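Local coordinates for protein NK CELL activating receptor (Homo sapiens, PDB 1HKF) that acts as a cytotoxicity-activating receptor that may help activated natural killer cells lyse tumour cells, here represented by its extracellular immunoglobulin V-type domain, at residues Y99-Y104 with K113-Y118. Sequence-based numbering, arbitrary orientation.
Sequences YWCRIY and KSVRFY
Trp100 and Arg116, a non-hydrogen-bonded pair on adjacent antiparallel strands, supply the main side-chain contact on one face of the sheet. The indole has CG anti to the backbone carbonyl carbon (chi1 -64°) and lies across the neighbouring strand, so that Arg116 CB stands 3.6 Å from the centroid of the six-membered ring, almost exactly on its normal: a CH-pi contact. Arg116 CG follows over the same face toward the rim, 3.6 Å from Trp100 CE2. With CG anti to the backbone N (chi1 -162°) and an extended chain, Arg116 carries its guanidinium obliquely past the indole, the planes 41° apart. Both polar ends converge on Glu49, which accepts a hydrogen bond from Trp100 NE1 and forms a salt bridge with Arg116 NE, and this should fix the rotation of the indole. Arg102 NH2 lies above the opposite ring face, near the rim, while Ser114 OG approaches obliquely, 3.4 Å from Trp100 CZ3.

On the other face, Cys101 SG occupies the crowded position between the backbone N and the carbonyl carbon, 3.8 Å from Val115 CB. Cys101 SG also lies at the edge of the Phe117 ring, 4.0 Å from Phe117 CE1, as a sulfur-aromatic contact, and is disulfide-bonded to Cys32 of the opposing sheet.

Backbone hydrogen bonds set this register: Phe117 N donates to Tyr99 O at 2.7 Å and Val115 N to Cys101 O at 3.1 Å, both in the carbonyl plane. Strands 97-104 and 111-121 are the F and G strands of this V-set immunoglobulin domain, with the canonical intersheet disulfide rooted in strand F.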
# COMPACT_ATOMS: atom_id res chain seq x y z
N TYR A 99 7.53 -13.75 1.58
CA TYR A 99 6.10 -14.02 1.62
C TYR A 99 5.66 -14.53 0.25
O TYR A 99 6.34 -14.29 -0.75
CB TYR A 99 5.30 -12.71 1.87
CG TYR A 99 5.42 -12.09 3.26
CD1 TYR A 99 6.55 -11.37 3.64
CD2 TYR A 99 4.43 -12.27 4.20
CE1 TYR A 99 6.69 -10.85 4.93
CE2 TYR A 99 4.53 -11.75 5.51
CZ TYR A 99 5.67 -11.04 5.87
OH TYR A 99 5.78 -10.55 7.18
N TRP A 100 4.50 -15.16 0.21
CA TRP A 100 3.91 -15.61 -1.05
C TRP A 100 2.43 -15.34 -1.01
O TRP A 100 1.79 -15.53 0.02
CB TRP A 100 3.98 -17.13 -1.23
CG TRP A 100 5.32 -17.76 -1.34
CD1 TRP A 100 6.17 -18.05 -0.32
CD2 TRP A 100 5.92 -18.26 -2.52
NE1 TRP A 100 7.27 -18.69 -0.80
CE2 TRP A 100 7.14 -18.84 -2.16
CE3 TRP A 100 5.54 -18.27 -3.87
CZ2 TRP A 100 8.00 -19.44 -3.09
CZ3 TRP A 100 6.39 -18.87 -4.81
CH2 TRP A 100 7.61 -19.44 -4.42
N CYS A 101 1.89 -14.87 -2.12
CA CYS A 101 0.46 -14.79 -2.21
C CYS A 101 0.19 -16.12 -3.01
O CYS A 101 0.89 -16.42 -3.98
CB CYS A 101 0.01 -13.54 -2.95
SG CYS A 101 0.49 -13.56 -4.66
N ARG A 102 -0.72 -16.96 -2.51
CA ARG A 102 -1.04 -18.23 -3.15
C ARG A 102 -2.52 -18.36 -3.51
O ARG A 102 -3.37 -17.76 -2.88
CB ARG A 102 -0.61 -19.38 -2.27
CG ARG A 102 0.87 -19.57 -2.26
CD ARG A 102 1.30 -20.61 -1.24
NE ARG A 102 2.71 -20.90 -1.43
CZ ARG A 102 3.43 -21.66 -0.61
NH1 ARG A 102 2.87 -22.20 0.47
NH2 ARG A 102 4.72 -21.87 -0.87
N ILE A 103 -2.80 -19.13 -4.55
CA ILE A 103 -4.15 -19.35 -5.07
C ILE A 103 -4.28 -20.89 -5.13
O ILE A 103 -3.47 -21.55 -5.77
CB ILE A 103 -4.28 -18.75 -6.47
CG1 ILE A 103 -3.85 -17.29 -6.42
CG2 ILE A 103 -5.66 -18.90 -6.98
CD1 ILE A 103 -3.97 -16.56 -7.73
N TYR A 104 -5.29 -21.40 -4.42
CA TYR A 104 -5.56 -22.84 -4.20
C TYR A 104 -6.76 -23.38 -4.99
O TYR A 104 -7.84 -22.76 -5.02
CB TYR A 104 -5.81 -23.09 -2.72
CG TYR A 104 -4.71 -22.58 -1.83
CD1 TYR A 104 -3.58 -23.37 -1.58
CD2 TYR A 104 -4.77 -21.30 -1.26
CE1 TYR A 104 -2.54 -22.90 -0.78
CE2 TYR A 104 -3.72 -20.80 -0.46
CZ TYR A 104 -2.61 -21.61 -0.23
OH TYR A 104 -1.57 -21.14 0.53
N LYS A 113 -1.19 -20.87 -8.71
CA LYS A 113 -0.38 -19.69 -8.96
C LYS A 113 0.13 -19.21 -7.62
O LYS A 113 -0.55 -19.31 -6.59
CB LYS A 113 -1.18 -18.61 -9.68
CG LYS A 113 -0.40 -17.28 -9.98
CD LYS A 113 -0.83 -16.76 -11.35
CE LYS A 113 -0.77 -15.24 -11.51
NZ LYS A 113 0.46 -14.68 -10.92
N SER A 114 1.37 -18.75 -7.62
CA SER A 114 1.98 -18.25 -6.42
C SER A 114 3.06 -17.27 -6.83
O SER A 114 3.73 -17.47 -7.86
CB SER A 114 2.56 -19.40 -5.65
OG SER A 114 3.62 -19.92 -6.39
N VAL A 115 3.21 -16.19 -6.05
CA VAL A 115 4.22 -15.17 -6.32
C VAL A 115 4.97 -14.97 -5.01
O VAL A 115 4.37 -14.84 -3.94
CB VAL A 115 3.58 -13.84 -6.79
CG1 VAL A 115 4.66 -12.81 -7.12
CG2 VAL A 115 2.72 -14.10 -8.04
N ARG A 116 6.30 -14.99 -5.10
CA ARG A 116 7.16 -14.82 -3.94
C ARG A 116 7.58 -13.35 -3.85
O ARG A 116 7.89 -12.70 -4.89
CB ARG A 116 8.41 -15.68 -4.06
CG ARG A 116 9.13 -15.89 -2.76
CD ARG A 116 10.54 -16.48 -2.98
NE ARG A 116 11.05 -17.08 -1.73
CZ ARG A 116 12.35 -17.20 -1.45
NH1 ARG A 116 13.26 -16.80 -2.34
NH2 ARG A 116 12.74 -17.68 -0.27
N PHE A 117 7.60 -12.83 -2.61
CA PHE A 117 7.97 -11.43 -2.38
C PHE A 117 8.95 -11.39 -1.24
O PHE A 117 8.94 -12.30 -0.40
CB PHE A 117 6.76 -10.58 -1.95
CG PHE A 117 5.71 -10.43 -3.02
CD1 PHE A 117 4.65 -11.35 -3.11
CD2 PHE A 117 5.78 -9.41 -3.93
CE1 PHE A 117 3.69 -11.21 -4.13
CE2 PHE A 117 4.82 -9.29 -4.93
CZ PHE A 117 3.77 -10.19 -5.02
N TYR A 118 9.80 -10.37 -1.24
CA TYR A 118 10.72 -10.15 -0.11
C TYR A 118 10.31 -8.75 0.47
O TYR A 118 10.40 -7.70 -0.25
CB TYR A 118 12.19 -10.10 -0.52
CG TYR A 118 13.08 -10.14 0.71
CD1 TYR A 118 13.08 -11.24 1.54
CD2 TYR A 118 13.88 -9.09 1.07
CE1 TYR A 118 13.84 -11.28 2.71
CE2 TYR A 118 14.67 -9.13 2.25
CZ TYR A 118 14.63 -10.22 3.04
OH TYR A 118 15.37 -10.29 4.20